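Local coordinates for protein putative peptidase (Clostridium acetobutylicum, PDB 3K9T) that binds one zinc ion per subunit in an aminopeptidase-like domain, probably serves the biosynthesis of modified polysaccharides and is not expected to be a peptidase, at residues A[194-199]-A[322-327]; A[18-23]-A[332-337]. All blocks are in the same frame, centred on the assembly; numbering follows the deposited sequence.

Overall arrangement
Interaction 1 holds two of the three protein ligands of the zinc ion, where segment 194-199 meets the loop between strand 311-315 and helix 336-355. Interaction 2 lies next to it, where helix 12-26 packs on the end of the same loop and the first turn of helix 336-355. Their centres are about 13 Å apart. Along the chain, interaction 1 is nested within the loop closed by interaction 2. The two touch: C194 CB lies 3.5 Å from M334 CG, and N195 CB lies 3.6 Å from Y333 CE2. The side chain of M334 is about 8 Å from that of D196 and about 12 Å from the zinc ion, so interaction 2 is not part of the metal site.

Interaction 1: A[194-199]-A[322-327]; sequences CNDNLS and DGYHTS. With ZN (zinc ion), chain B.
D196 OD2 binds the zinc ion at 1.9 Å. From the other segment, H325 NE2 binds the same zinc ion at 2.1 Å. H190 is the third protein ligand. D196 OD2 and H325 NE2 come within 3.0 Å of each other because they share the metal, and they are not hydrogen-bonded. The carboxylate and the imidazole are nearly coplanar, 21° apart. D196 reaches the metal with CG anti to its backbone N (chi1 177°). Its other oxygen, OD1, is hydrogen-bonded to the hydroxyl of Y187, which helps fix the rotation of the carboxylate. The peptide bond between D196 and N197 is cis. Such a bond after a metal-binding aspartate is known from zinc aminopeptidases of the M28 type, and the site fits the aminopeptidase-like domain of this protein. Here one zinc ion is bound per subunit. The H325 ring is backed by its neighbour: Y324 CE2 sits 3.5 Å above the imidazole plane, over its centre. The edge of the Y324 ring also faces the carboxylate, with CD2 4.0 Å from D196 OD2. A type II turn from G323 to T326 carries both rings. T326 OG1 donates to G323 O across this turn, at 2.7 Å. A water accepts from the backbone N of H325 and donates weakly to D196 O, so it loosely bridges the two backbones. D329 takes the backbone N-H groups of N195 and D196 on its carboxylate, tying this backbone to the loop that bears H325.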
ATOM      1  N   CYS A 194     -37.368  13.143   8.740  1.00 25.85           N
ATOM      2  CA  CYS A 194     -37.315  11.704   8.782  1.00 26.29           C
ATOM      3  C   CYS A 194     -35.913  11.065   8.720  1.00 25.57           C
ATOM      4  O   CYS A 194     -35.530  10.412   9.661  1.00 25.96           O
ATOM      5  CB  CYS A 194     -38.231  11.150   7.689  1.00 28.03           C
ATOM      6  SG  CYS A 194     -39.986  11.502   8.024  1.00 26.07           S
ATOM      7  N   ASN A 195     -35.155  11.238   7.640  1.00 26.10           N
ATOM      8  CA  ASN A 195     -33.839  10.621   7.540  1.00 26.37           C
ATOM      9  C   ASN A 195     -32.912  11.147   8.644  1.00 25.28           C
ATOM     10  O   ASN A 195     -32.242  10.374   9.366  1.00 22.01           O
ATOM     11  CB  ASN A 195     -33.222  10.805   6.145  1.00 28.80           C
ATOM     12  CG  ASN A 195     -32.389   9.556   5.690  1.00 34.45           C
ATOM     13  OD1 ASN A 195     -32.673   8.436   6.100  1.00 27.53           O
ATOM     14  ND2 ASN A 195     -31.386   9.766   4.837  1.00 25.68           N
ATOM     15  N   ASP A 196     -32.930  12.461   8.827  1.00 26.68           N
ATOM     16  CA  ASP A 196     -32.163  13.119   9.886  1.00 24.26           C
ATOM     17  C   ASP A 196     -33.159  13.774  10.886  1.00 26.30           C
ATOM     18  O   ASP A 196     -33.582  14.896  10.633  1.00 29.48           O
ATOM     19  CB  ASP A 196     -31.236  14.151   9.230  1.00 22.33           C
ATOM     20  CG  ASP A 196     -30.452  14.953  10.233  1.00 22.52           C
ATOM     21  OD1 ASP A 196     -30.208  14.419  11.328  1.00 24.18           O
ATOM     22  OD2 ASP A 196     -30.091  16.124   9.948  1.00 19.92           O
ATOM     23  N   ASN A 197     -33.563  13.110  11.993  1.00 25.42           N
ATOM     24  CA  ASN A 197     -33.089  11.766  12.392  1.00 26.31           C
ATOM     25  C   ASN A 197     -34.092  10.861  13.102  1.00 29.36           C
ATOM     26  O   ASN A 197     -33.746  10.234  14.126  1.00 29.65           O
ATOM     27  CB  ASN A 197     -31.820  11.836  13.273  1.00 23.78           C
ATOM     28  CG  ASN A 197     -31.241  10.451  13.579  1.00 26.94           C
ATOM     29  OD1 ASN A 197     -31.246   9.553  12.730  1.00 20.58           O
ATOM     30  ND2 ASN A 197     -30.756  10.266  14.811  1.00 22.45           N
ATOM     31  N   LEU A 198     -35.307  10.744  12.555  1.00 27.71           N
ATOM     32  CA  LEU A 198     -36.239   9.732  13.066  1.00 26.12           C
ATOM     33  C   LEU A 198     -35.794   8.349  12.590  1.00 23.85           C
ATOM     34  O   LEU A 198     -36.143   7.356  13.190  1.00 26.77           O
ATOM     35  CB  LEU A 198     -37.715   9.981  12.650  1.00 22.98           C
ATOM     36  CG  LEU A 198     -38.318  11.172  13.370  1.00 27.81           C
ATOM     37  CD1 LEU A 198     -39.740  11.393  12.954  1.00 16.68           C
ATOM     38  CD2 LEU A 198     -38.185  10.987  14.906  1.00 16.54           C
ATOM     39  N   SER A 199     -35.037   8.257  11.511  1.00 24.32           N
ATOM     40  CA  SER A 199     -34.642   6.928  11.006  1.00 25.44           C
ATOM     41  C   SER A 199     -33.709   6.205  12.007  1.00 25.35           C
ATOM     42  O   SER A 199     -33.885   5.023  12.304  1.00 25.22           O
ATOM     43  CB  SER A 199     -34.002   7.059   9.629  1.00 25.58           C
ATOM     44  OG  SER A 199     -32.818   7.850   9.660  1.00 27.33           O
ATOM     45  N   ASP A 322     -29.473  15.843  -0.529  1.00 32.89           N
ATOM     46  CA  ASP A 322     -30.365  16.859  -1.067  1.00 32.48           C
ATOM     47  C   ASP A 322     -31.693  16.850  -0.341  1.00 31.54           C
ATOM     48  O   ASP A 322     -32.403  15.854  -0.346  1.00 31.16           O
ATOM     49  CB  ASP A 322     -30.621  16.643  -2.539  1.00 33.21           C
ATOM     50  CG  ASP A 322     -31.419  17.779  -3.162  1.00 38.34           C
ATOM     51  OD1 ASP A 322     -31.197  18.955  -2.791  1.00 39.13           O
ATOM     52  OD2 ASP A 322     -32.255  17.480  -4.035  1.00 42.24           O
ATOM     53  N   GLY A 323     -32.009  17.976   0.283  1.00 31.33           N
ATOM     54  CA  GLY A 323     -33.219  18.102   1.056  1.00 31.32           C
ATOM     55  C   GLY A 323     -33.006  17.977   2.536  1.00 28.72           C
ATOM     56  O   GLY A 323     -33.921  18.207   3.313  1.00 27.46           O
ATOM     57  N   TYR A 324     -31.795  17.645   2.950  1.00 29.92           N
ATOM     58  CA  TYR A 324     -31.535  17.518   4.376  1.00 30.71           C
ATOM     59  C   TYR A 324     -31.687  18.906   5.024  1.00 28.43           C
ATOM     60  O   TYR A 324     -31.534  19.936   4.368  1.00 28.15           O
ATOM     61  CB  TYR A 324     -30.182  16.849   4.640  1.00 32.15           C
ATOM     62  CG  TYR A 324     -29.112  17.722   5.164  1.00 34.56           C
ATOM     63  CD1 TYR A 324     -28.542  18.684   4.368  1.00 34.26           C
ATOM     64  CD2 TYR A 324     -28.623  17.544   6.475  1.00 49.75           C
ATOM     65  CE1 TYR A 324     -27.551  19.505   4.854  1.00 37.54           C
ATOM     66  CE2 TYR A 324     -27.618  18.350   6.972  1.00 46.29           C
ATOM     67  CZ  TYR A 324     -27.091  19.333   6.138  1.00 47.56           C
ATOM     68  OH  TYR A 324     -26.083  20.171   6.557  1.00 66.51           O
ATOM     69  N   HIS A 325     -32.080  18.904   6.285  1.00 25.29           N
ATOM     70  CA  HIS A 325     -32.410  20.114   7.036  1.00 24.47           C
ATOM     71  C   HIS A 325     -33.503  20.944   6.368  1.00 23.37           C
ATOM     72  O   HIS A 325     -33.548  22.142   6.488  1.00 22.16           O
ATOM     73  CB  HIS A 325     -31.129  20.904   7.366  1.00 21.37           C
ATOM     74  CG  HIS A 325     -30.334  20.286   8.473  1.00 26.69           C
ATOM     75  ND1 HIS A 325     -29.296  20.929   9.097  1.00 22.99           N
ATOM     76  CD2 HIS A 325     -30.454  19.085   9.093  1.00 23.73           C
ATOM     77  CE1 HIS A 325     -28.795  20.146  10.034  1.00 24.18           C
ATOM     78  NE2 HIS A 325     -29.482  19.022  10.050  1.00 24.53           N
ATOM     79  N   THR A 326     -34.397  20.279   5.659  1.00 26.46           N
ATOM     80  CA  THR A 326     -35.561  20.927   5.097  1.00 24.20           C
ATOM     81  C   THR A 326     -36.769  19.988   5.172  1.00 27.30           C
ATOM     82  O   THR A 326     -36.636  18.790   5.468  1.00 30.48           O
ATOM     83  CB  THR A 326     -35.362  21.308   3.616  1.00 26.24           C
ATOM     84  OG1 THR A 326     -35.642  20.166   2.799  1.00 18.61           O
ATOM     85  CG2 THR A 326     -33.934  21.864   3.332  1.00 22.52           C
ATOM     86  N   SER A 327     -37.948  20.548   4.883  1.00 26.49           N
ATOM     87  CA  SER A 327     -39.205  19.829   4.891  1.00 23.84           C
ATOM     88  C   SER A 327     -39.285  18.736   3.820  1.00 23.68           C
ATOM     89  O   SER A 327     -40.219  17.959   3.796  1.00 25.65           O
ATOM     90  CB  SER A 327     -40.348  20.825   4.703  1.00 25.05           C
ATOM     91  OG  SER A 327     -40.179  21.607   3.517  1.00 21.01           O
TER
HETATM   92 ZN    ZN B 435     -29.272  17.344  11.217  1.00 27.22          ZN
HETATM   93  O   HOH W   1     -33.441  16.607   7.630  1.00 23.66           O

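Interaction 2: A[18-23]-A[332-337]; sequences EIYNLI and CYMNKD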
ATOM      1  N   GLU A  18     -42.590  -1.883  10.234  1.00 22.61           N
ATOM      2  CA  GLU A  18     -42.822  -1.524  11.641  0.60 22.81           C
ATOM      3  C   GLU A  18     -41.936  -0.344  12.041  1.00 22.44           C
ATOM      4  O   GLU A  18     -42.326   0.507  12.822  1.00 22.41           O
ATOM      5  CB  GLU A  18     -42.541  -2.733  12.558  0.60 23.07           C
ATOM      6  CG  GLU A  18     -43.380  -3.988  12.242  0.60 26.37           C
ATOM      7  CD  GLU A  18     -43.140  -5.170  13.207  0.60 30.80           C
ATOM      8  OE1 GLU A  18     -42.120  -5.841  12.988  0.60 29.95           O
ATOM      9  OE2 GLU A  18     -43.938  -5.417  14.168  0.60 26.51           O
ATOM     10  N   ILE A  19     -40.714  -0.318  11.490  1.00 24.00           N
ATOM     11  CA  ILE A  19     -39.774   0.772  11.757  1.00 23.83           C
ATOM     12  C   ILE A  19     -40.372   2.051  11.161  1.00 23.08           C
ATOM     13  O   ILE A  19     -40.362   3.095  11.810  1.00 17.51           O
ATOM     14  CB  ILE A  19     -38.345   0.514  11.212  1.00 25.63           C
ATOM     15  CG1 ILE A  19     -37.693  -0.704  11.908  1.00 29.15           C
ATOM     16  CG2 ILE A  19     -37.462   1.733  11.422  1.00 19.10           C
ATOM     17  CD1 ILE A  19     -36.403  -1.220  11.202  1.00 26.35           C
ATOM     18  N   TYR A  20     -40.945   1.954   9.954  1.00 24.79           N
ATOM     19  CA  TYR A  20     -41.588   3.111   9.311  1.00 23.23           C
ATOM     20  C   TYR A  20     -42.742   3.693  10.161  1.00 23.15           C
ATOM     21  O   TYR A  20     -42.852   4.921  10.348  1.00 18.60           O
ATOM     22  CB  TYR A  20     -42.128   2.771   7.909  1.00 23.04           C
ATOM     23  CG  TYR A  20     -42.914   3.940   7.385  1.00 31.27           C
ATOM     24  CD1 TYR A  20     -42.262   5.074   6.898  1.00 33.07           C
ATOM     25  CD2 TYR A  20     -44.287   3.975   7.480  1.00 28.70           C
ATOM     26  CE1 TYR A  20     -42.965   6.179   6.477  1.00 37.02           C
ATOM     27  CE2 TYR A  20     -44.995   5.074   7.049  1.00 36.36           C
ATOM     28  CZ  TYR A  20     -44.336   6.185   6.548  1.00 37.90           C
ATOM     29  OH  TYR A  20     -45.058   7.303   6.123  1.00 42.74           O
ATOM     30  N   ASN A  21     -43.597   2.793  10.657  1.00 23.91           N
ATOM     31  CA  ASN A  21     -44.758   3.165  11.463  1.00 22.50           C
ATOM     32  C   ASN A  21     -44.392   3.922  12.741  1.00 23.27           C
ATOM     33  O   ASN A  21     -45.134   4.828  13.143  1.00 24.36           O
ATOM     34  CB  ASN A  21     -45.575   1.945  11.812  1.00 20.19           C
ATOM     35  CG  ASN A  21     -46.268   1.329  10.607  1.00 21.37           C
ATOM     36  OD1 ASN A  21     -46.430   1.966   9.566  1.00 25.92           O
ATOM     37  ND2 ASN A  21     -46.695   0.059  10.752  1.00 23.02           N
ATOM     38  N   LEU A  22     -43.265   3.545  13.361  1.00 22.13           N
ATOM     39  CA  LEU A  22     -42.718   4.259  14.510  1.00 22.48           C
ATOM     40  C   LEU A  22     -42.267   5.670  14.086  1.00 24.37           C
ATOM     41  O   LEU A  22     -42.512   6.659  14.794  1.00 26.48           O
ATOM     42  CB  LEU A  22     -41.541   3.477  15.126  1.00 23.17           C
ATOM     43  CG  LEU A  22     -40.769   4.091  16.320  1.00 27.26           C
ATOM     44  CD1 LEU A  22     -41.745   4.670  17.358  1.00 15.34           C
ATOM     45  CD2 LEU A  22     -39.725   3.094  16.968  1.00 10.62           C
ATOM     46  N   ILE A  23     -41.616   5.767  12.925  1.00 24.72           N
ATOM     47  CA  ILE A  23     -41.192   7.055  12.391  1.00 23.13           C
ATOM     48  C   ILE A  23     -42.436   7.903  12.195  1.00 25.69           C
ATOM     49  O   ILE A  23     -42.497   9.058  12.631  1.00 26.38           O
ATOM     50  CB  ILE A  23     -40.416   6.895  11.046  1.00 23.94           C
ATOM     51  CG1 ILE A  23     -39.022   6.261  11.303  1.00 21.77           C
ATOM     52  CG2 ILE A  23     -40.384   8.266  10.229  1.00 12.13           C
ATOM     53  CD1 ILE A  23     -38.329   5.738  10.055  1.00 15.31           C
ATOM     54  N   CYS A 332     -42.474  10.517   2.908  1.00 22.64           N
ATOM     55  CA  CYS A 332     -42.317   9.919   1.580  0.50 22.24           C
ATOM     56  C   CYS A 332     -40.860   9.760   1.178  1.00 29.13           C
ATOM     57  O   CYS A 332     -40.557   9.052   0.239  1.00 29.33           O
ATOM     58  CB  CYS A 332     -43.101  10.691   0.524  0.50 22.52           C
ATOM     59  SG  CYS A 332     -44.774  10.025   0.360  0.50 28.85           S
ATOM     60  N   TYR A 333     -39.956  10.393   1.919  1.00 19.40           N
ATOM     61  CA  TYR A 333     -38.518  10.228   1.675  1.00 21.04           C
ATOM     62  C   TYR A 333     -37.980   8.939   2.320  1.00 31.62           C
ATOM     63  O   TYR A 333     -36.965   8.396   1.877  1.00 23.44           O
ATOM     64  CB  TYR A 333     -37.735  11.487   2.123  1.00 24.64           C
ATOM     65  CG  TYR A 333     -36.254  11.427   1.876  1.00 14.10           C
ATOM     66  CD1 TYR A 333     -35.737  11.231   0.596  1.00 33.90           C
ATOM     67  CD2 TYR A 333     -35.349  11.526   2.940  1.00 49.62           C
ATOM     68  CE1 TYR A 333     -34.330  11.148   0.382  1.00 24.21           C
ATOM     69  CE2 TYR A 333     -33.971  11.462   2.732  1.00 24.08           C
ATOM     70  CZ  TYR A 333     -33.472  11.283   1.452  1.00 38.61           C
ATOM     71  OH  TYR A 333     -32.118  11.206   1.252  1.00 28.17           O
HETATM   72  N   MSE A 334     -38.660   8.474   3.362  1.00 28.38           N
HETATM   73  CA  MSE A 334     -38.407   7.164   3.944  1.00 29.76           C
HETATM   74  C   MSE A 334     -38.811   6.067   2.915  1.00 32.89           C
HETATM   75  O   MSE A 334     -39.812   6.171   2.224  1.00 23.09           O
HETATM   76  CB  MSE A 334     -39.237   6.985   5.217  1.00 27.04           C
HETATM   77  CG  MSE A 334     -38.925   7.949   6.352  1.00 22.13           C
HETATM   78 SE   MSE A 334     -37.059   7.670   6.832  0.75 10.10          SE
HETATM   79  CE  MSE A 334     -36.070   8.878   5.645  1.00 11.30           C
ATOM     80  N   ASN A 335     -37.998   5.034   2.820  1.00 27.35           N
ATOM     81  CA  ASN A 335     -38.211   3.902   1.938  1.00 29.00           C
ATOM     82  C   ASN A 335     -38.186   2.616   2.790  1.00 26.22           C
ATOM     83  O   ASN A 335     -37.227   2.387   3.511  1.00 17.42           O
ATOM     84  CB  ASN A 335     -37.080   3.884   0.918  1.00 22.60           C
ATOM     85  CG  ASN A 335     -37.168   2.735  -0.003  1.00 33.46           C
ATOM     86  OD1 ASN A 335     -36.780   1.604   0.331  1.00 35.55           O
ATOM     87  ND2 ASN A 335     -37.679   2.999  -1.191  1.00 17.93           N
ATOM     88  N   LYS A 336     -39.222   1.785   2.712  1.00 26.41           N
ATOM     89  CA  LYS A 336     -39.319   0.612   3.600  1.00 29.07           C
ATOM     90  C   LYS A 336     -38.204  -0.393   3.415  1.00 27.40           C
ATOM     91  O   LYS A 336     -37.702  -0.963   4.397  1.00 28.83           O
ATOM     92  CB  LYS A 336     -40.691  -0.061   3.491  1.00 32.90           C
ATOM     93  CG  LYS A 336     -41.760   0.809   4.169  1.00 52.56           C
ATOM     94  CD  LYS A 336     -43.147   0.213   4.141  1.00 82.81           C
ATOM     95  CE  LYS A 336     -44.097   1.086   4.943  1.00 55.90           C
ATOM     96  NZ  LYS A 336     -45.531   0.815   4.694  1.00 75.37           N
ATOM     97  N   ASP A 337     -37.795  -0.569   2.167  1.00 16.81           N
ATOM     98  CA  ASP A 337     -36.724  -1.494   1.809  1.00 22.15           C
ATOM     99  C   ASP A 337     -35.393  -0.979   2.276  1.00 25.80           C
ATOM    100  O   ASP A 337     -34.503  -1.763   2.614  1.00 30.06           O
ATOM    101  CB  ASP A 337     -36.712  -1.717   0.301  1.00 16.50           C
ATOM    102  CG  ASP A 337     -37.975  -2.468  -0.187  1.00 12.13           C
ATOM    103  OD1 ASP A 337     -38.403  -3.416   0.501  1.00 63.02           O
ATOM    104  OD2 ASP A 337     -38.543  -2.097  -1.235  1.00 54.58           O
TER
HETATM  105  O   HOH W   2     -45.554   0.409   7.500  1.00 40.70           O
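Y20 of helix 12-26 meets both M334 and K336. Its CG is anti to the backbone N (chi1 173°), which directs the ring to the other segment. M334 CB lies in the ring plane at the edge, 4.0 Å from Y20 CD1. The extended chain of K336 brings CE to the ring obliquely, 3.8 Å from Y20 CD2. Y20 OH is hydrogen-bonded to E24, one turn further along its own helix. N21 follows on the exposed side. Water bridges it to the lysine, donating to N21 OD1 at 2.7 Å and accepting from K336 NZ at 2.8 Å. I23 comes last, one turn after Y20, and faces the bent selenomethionine M334. Its CD1 lies 4.0 Å from M334 SE, and CG2 is near M334 CG. M334 also packs on helix 194-211, so it is wedged between two helices of the aminopeptidase-like fold. The chemistry thus divides by depth: I23 and M334 make a buried apolar contact, while the charged end of K336 stays at the surface and is linked to N21 through water.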